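Isocitrate dehydrogenase [NAD] subunit 1 (Saccharomyces cerevisiae, PDB 3BLX) is one of the two subunit types of the mitochondrial octamer that oxidatively decarboxylates isocitrate with NAD in the citric acid cycle, and also binds RNA. Local coordinates at residues Ser112-Val116 / His316-Ala320; Asn284-Pro288 / Thr326-Gly330. Residue numbers count along the deposited sequence, not the author numbering.

Interaction 1 of 2, residues Ser112-Val116 / His316-Ala320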
loop_
_atom_site.group_PDB
_atom_site.type_symbol
_atom_site.label_atom_id
_atom_site.label_comp_id
_atom_site.label_asym_id
_atom_site.label_seq_id
_atom_site.Cartn_x
_atom_site.Cartn_y
_atom_site.Cartn_z
ATOM N N SER E 112 36.868 -2.701 -26.383
ATOM C CA SER E 112 37.537 -2.978 -27.667
ATOM C C SER E 112 37.652 -4.491 -27.974
ATOM O O SER E 112 37.887 -5.312 -27.079
ATOM C CB SER E 112 38.923 -2.325 -27.698
ATOM O OG SER E 112 38.872 -0.971 -28.140
ATOM N N LEU E 113 37.482 -4.860 -29.239
ATOM C CA LEU E 113 37.528 -6.269 -29.621
ATOM C C LEU E 113 38.818 -6.640 -30.348
ATOM O O LEU E 113 39.338 -5.847 -31.143
ATOM C CB LEU E 113 36.329 -6.614 -30.486
ATOM C CG LEU E 113 35.010 -6.678 -29.730
ATOM C CD1 LEU E 113 33.968 -5.838 -30.454
ATOM C CD2 LEU E 113 34.561 -8.128 -29.566
ATOM N N LYS E 114 39.303 -7.857 -30.090
ATOM C CA LYS E 114 40.633 -8.277 -30.519
ATOM C C LYS E 114 40.905 -8.084 -32.015
ATOM O O LYS E 114 41.976 -7.595 -32.390
ATOM C CB LYS E 114 40.930 -9.724 -30.113
ATOM C CG LYS E 114 42.433 -10.000 -29.973
ATOM C CD LYS E 114 42.878 -11.234 -30.776
ATOM C CE LYS E 114 42.715 -12.548 -30.012
ATOM N NZ LYS E 114 43.874 -12.823 -29.104
ATOM N N GLY E 115 39.962 -8.447 -32.881
ATOM C CA GLY E 115 40.237 -8.298 -34.302
ATOM C C GLY E 115 39.569 -7.148 -35.053
ATOM O O GLY E 115 39.209 -7.301 -36.230
ATOM N N VAL E 116 39.387 -6.003 -34.393
ATOM C CA VAL E 116 38.733 -4.866 -35.039
ATOM C C VAL E 116 39.664 -3.655 -35.135
ATOM O O VAL E 116 40.149 -3.151 -34.118
ATOM C CB VAL E 116 37.420 -4.472 -34.337
ATOM C CG1 VAL E 116 36.812 -3.253 -34.988
ATOM C CG2 VAL E 116 36.451 -5.579 -34.442
ATOM N N HIS E 316 34.183 -13.736 -29.547
ATOM C CA HIS E 316 35.449 -13.016 -29.518
ATOM C C HIS E 316 36.482 -13.679 -30.426
ATOM O O HIS E 316 37.263 -13.003 -31.097
ATOM C CB HIS E 316 35.986 -12.928 -28.097
ATOM C CG HIS E 316 35.208 -12.002 -27.222
ATOM N ND1 HIS E 316 34.929 -10.701 -27.580
ATOM C CD2 HIS E 316 34.645 -12.183 -26.004
ATOM C CE1 HIS E 316 34.232 -10.122 -26.623
ATOM N NE2 HIS E 316 34.043 -11.000 -25.654
ATOM N N GLU E 317 36.460 -15.010 -30.434
ATOM C CA GLU E 317 37.361 -15.823 -31.235
ATOM C C GLU E 317 37.002 -15.664 -32.700
ATOM O O GLU E 317 37.873 -15.422 -33.536
ATOM C CB GLU E 317 37.229 -17.290 -30.825
ATOM C CG GLU E 317 38.398 -18.194 -31.188
ATOM C CD GLU E 317 38.291 -19.561 -30.520
ATOM O OE1 GLU E 317 38.243 -19.615 -29.266
ATOM O OE2 GLU E 317 38.252 -20.577 -31.249
ATOM N N THR E 318 35.715 -15.788 -33.010
ATOM C CA THR E 318 35.263 -15.622 -34.383
ATOM C C THR E 318 35.630 -14.257 -34.983
ATOM O O THR E 318 36.025 -14.176 -36.142
ATOM C CB THR E 318 33.770 -15.838 -34.516
ATOM O OG1 THR E 318 33.447 -17.179 -34.137
ATOM C CG2 THR E 318 33.317 -15.590 -35.953
ATOM N N ILE E 319 35.505 -13.183 -34.214
ATOM C CA ILE E 319 35.813 -11.872 -34.769
ATOM C C ILE E 319 37.333 -11.608 -34.758
ATOM O O ILE E 319 37.847 -10.824 -35.567
ATOM C CB ILE E 319 34.964 -10.658 -34.152
ATOM C CG1 ILE E 319 35.750 -9.895 -33.103
ATOM C CG2 ILE E 319 33.585 -11.061 -33.648
ATOM C CD1 ILE E 319 36.467 -8.706 -33.696
ATOM N N ALA E 320 38.058 -12.276 -33.865
ATOM C CA ALA E 320 39.522 -12.155 -33.836
ATOM C C ALA E 320 40.207 -12.656 -35.125
ATOM O O ALA E 320 41.156 -12.039 -35.615
ATOM C CB ALA E 320 40.086 -12.860 -32.631
#

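Interaction 2 of 2, residues Asn284-Pro288 / Thr326-Gly330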
loop_
_atom_site.group_PDB
_atom_site.type_symbol
_atom_site.label_atom_id
_atom_site.label_comp_id
_atom_site.label_asym_id
_atom_site.label_seq_id
_atom_site.Cartn_x
_atom_site.Cartn_y
_atom_site.Cartn_z
ATOM N N ASN E 284 20.195 -9.535 -44.499
ATOM C CA ASN E 284 21.188 -10.412 -43.896
ATOM C C ASN E 284 22.613 -9.889 -43.846
ATOM O O ASN E 284 23.548 -10.657 -44.060
ATOM C CB ASN E 284 21.175 -11.765 -44.593
ATOM C CG ASN E 284 21.644 -12.883 -43.688
ATOM O OD1 ASN E 284 22.372 -13.791 -44.111
ATOM N ND2 ASN E 284 21.223 -12.826 -42.422
ATOM N N VAL E 285 22.793 -8.604 -43.543
ATOM C CA VAL E 285 24.141 -8.038 -43.509
ATOM C C VAL E 285 24.553 -7.470 -42.150
ATOM O O VAL E 285 25.739 -7.185 -41.926
ATOM C CB VAL E 285 24.333 -6.939 -44.594
ATOM C CG1 VAL E 285 24.190 -7.521 -45.969
ATOM C CG2 VAL E 285 23.343 -5.819 -44.406
ATOM N N ALA E 286 23.569 -7.291 -41.263
ATOM C CA ALA E 286 23.760 -6.599 -39.978
ATOM C C ALA E 286 24.650 -7.362 -38.973
ATOM O O ALA E 286 24.656 -8.581 -38.964
ATOM C CB ALA E 286 22.421 -6.297 -39.370
ATOM N N ASN E 287 25.414 -6.646 -38.154
ATOM C CA ASN E 287 26.243 -7.290 -37.144
ATOM C C ASN E 287 25.426 -7.669 -35.920
ATOM O O ASN E 287 24.838 -6.791 -35.287
ATOM C CB ASN E 287 27.390 -6.364 -36.729
ATOM C CG ASN E 287 28.515 -7.114 -36.040
ATOM O OD1 ASN E 287 28.385 -8.307 -35.739
ATOM N ND2 ASN E 287 29.628 -6.422 -35.787
ATOM N N PRO E 288 25.381 -8.979 -35.569
ATOM C CA PRO E 288 24.580 -9.469 -34.438
ATOM C C PRO E 288 25.345 -9.428 -33.126
ATOM O O PRO E 288 24.755 -9.750 -32.111
ATOM C CB PRO E 288 24.303 -10.928 -34.795
ATOM C CG PRO E 288 25.167 -11.234 -35.969
ATOM C CD PRO E 288 26.095 -10.088 -36.209
ATOM N N THR E 326 31.413 -9.921 -40.233
ATOM C CA THR E 326 30.365 -9.214 -40.965
ATOM C C THR E 326 30.912 -7.924 -41.635
ATOM O O THR E 326 32.025 -7.480 -41.334
ATOM C CB THR E 326 29.149 -8.973 -40.017
ATOM O OG1 THR E 326 27.955 -8.759 -40.774
ATOM C CG2 THR E 326 29.398 -7.818 -39.100
ATOM N N ARG E 327 30.161 -7.317 -42.549
ATOM C CA ARG E 327 30.758 -6.252 -43.385
ATOM C C ARG E 327 31.178 -4.945 -42.701
ATOM O O ARG E 327 32.015 -4.212 -43.227
ATOM C CB ARG E 327 29.909 -5.954 -44.637
ATOM C CG ARG E 327 28.803 -4.952 -44.436
ATOM C CD ARG E 327 28.009 -4.759 -45.727
ATOM N NE ARG E 327 26.863 -3.863 -45.548
ATOM C CZ ARG E 327 25.949 -3.606 -46.485
ATOM N NH1 ARG E 327 26.035 -4.180 -47.682
ATOM N NH2 ARG E 327 24.941 -2.774 -46.226
ATOM N N ASP E 328 30.620 -4.660 -41.533
ATOM C CA ASP E 328 30.882 -3.390 -40.856
ATOM C C ASP E 328 32.185 -3.377 -40.068
ATOM O O ASP E 328 32.675 -2.302 -39.702
ATOM C CB ASP E 328 29.721 -3.029 -39.933
ATOM C CG ASP E 328 29.144 -4.250 -39.218
ATOM O OD1 ASP E 328 29.487 -4.451 -38.022
ATOM O OD2 ASP E 328 28.350 -4.999 -39.859
ATOM N N ILE E 329 32.727 -4.557 -39.785
ATOM C CA ILE E 329 34.058 -4.637 -39.180
ATOM C C ILE E 329 35.079 -5.190 -40.166
ATOM O O ILE E 329 36.079 -5.774 -39.768
ATOM C CB ILE E 329 34.066 -5.443 -37.876
ATOM C CG1 ILE E 329 33.338 -6.771 -38.066
ATOM C CG2 ILE E 329 33.421 -4.652 -36.765
ATOM C CD1 ILE E 329 33.443 -7.676 -36.849
ATOM N N GLY E 330 34.805 -5.002 -41.454
ATOM C CA GLY E 330 35.777 -5.285 -42.495
ATOM C C GLY E 330 35.698 -6.649 -43.159
ATOM O O GLY E 330 36.510 -6.988 -44.017
#

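Interaction 1 of 2, residues Ser112-Val116 / His316-Ala320
S112 starts the loop between strands 105-111 and 124-130. It does not touch the helix, but hydrogen bonds pair its backbone with that of I123, and OG with I123 N. L113 is the first residue to meet the helix. Its CB points toward helix 306-320, and CD2 lies at the edge of the H316 ring, near the ring plane and 3.3 Å from ND1 of H316. L113 CB is 3.8 Å from CD1 of I319, so the leucine spans two residues on one face of the helix. L113 also opens a type I beta turn that runs to V116 and is closed by V116 N to L113 O at 3.3 Å. This is loop-on-helix packing in the isocitrate/isopropylmalate dehydrogenase fold. It brings the turn leaving a strand of the large mixed sheet against the last turn of helix 306-320. K114 stands at the corner. Its CE lies 3.7 Å from CB of A320, and its amino end leads away. At G115 the backbones come closest, with CA of G115 and CA of A320 4.0 Å apart. A CB on G115 would clash with O of I319 and CA of A320, so the close approach depends on the missing side chain. G115 N also lies 3.6 Å from CD1 of I319. V116 ends the turn with its CG2 3.2 Å from the same I319 CD1, a tight apolar contact. No hydrogen bond crosses between the segments. I329 packs against V116 and borders I319, which also packs on F338 of helix 335-347.

Interaction 2 of 2, residues Asn284-Pro288 / Thr326-Gly330
Neither segment is part of a sheet, and no backbone hydrogen bond joins them. The CA atoms come nearest at N287 and T326, 5.9 Å apart. Segment 326-330 makes a short 3-10 turn at R327 and D328. Its backbone bonds, I329 N to T326 O and G330 N to R327 O, are both weak at 3.4 Å. Segment 284-288 runs into helix 289-302 with a side-chain cap of the N-cap type: the side chain of N287 caps a backbone N just past P288. The fold is that of the isocitrate/isopropylmalate dehydrogenases. In NAD-dependent relatives the loop leading into this helix lies near the adenine end of the cofactor site. N287 works on two sides. Its OD1 is hydrogen-bonded to OG1 of T289 at the start of the helix. Its ND2 gives a hydrogen bond to OD1 of D328, 3.0 Å long with an angle of 131° at the hydrogen. The same amide lies flat against T326, with N287 CG 3.3 Å from T326 CG2, and N287 ND2 is 4.2 Å from CD1 of I329. T326 also faces the backbone of the other loop, with its OG1 3.0 Å from O of V285. A286 turns its CB the other way and packs on V28 and E31 of helix 27-42. V285 and R327 form the more open end of the contact. The arginine side chain is extended beyond its CB, and V285 CG2 sits over one face of the guanidinium, 3.9 Å from R327 NH2.

The two contacts are neighbours, with centres about 13 Å apart. Interaction 2 is the more buried, with four buried residues of seven touching against two of seven in interaction 1. V285 and R327 are its open end; K114 is the exposed margin of interaction 1. They touch through I329: its CG2 is 3.9 Å from CG2 of V116, and its CD1 is 4.3 Å from CB of I319. Segments 316-320 and 326-330 lie on and just after helix 306-320. Interaction 1 joins a turn to that helix by apolar packing. Interaction 2 joins two loops, and its inner part is polar. L113 and N287 both touch L256, and I319 and N287 both touch F338.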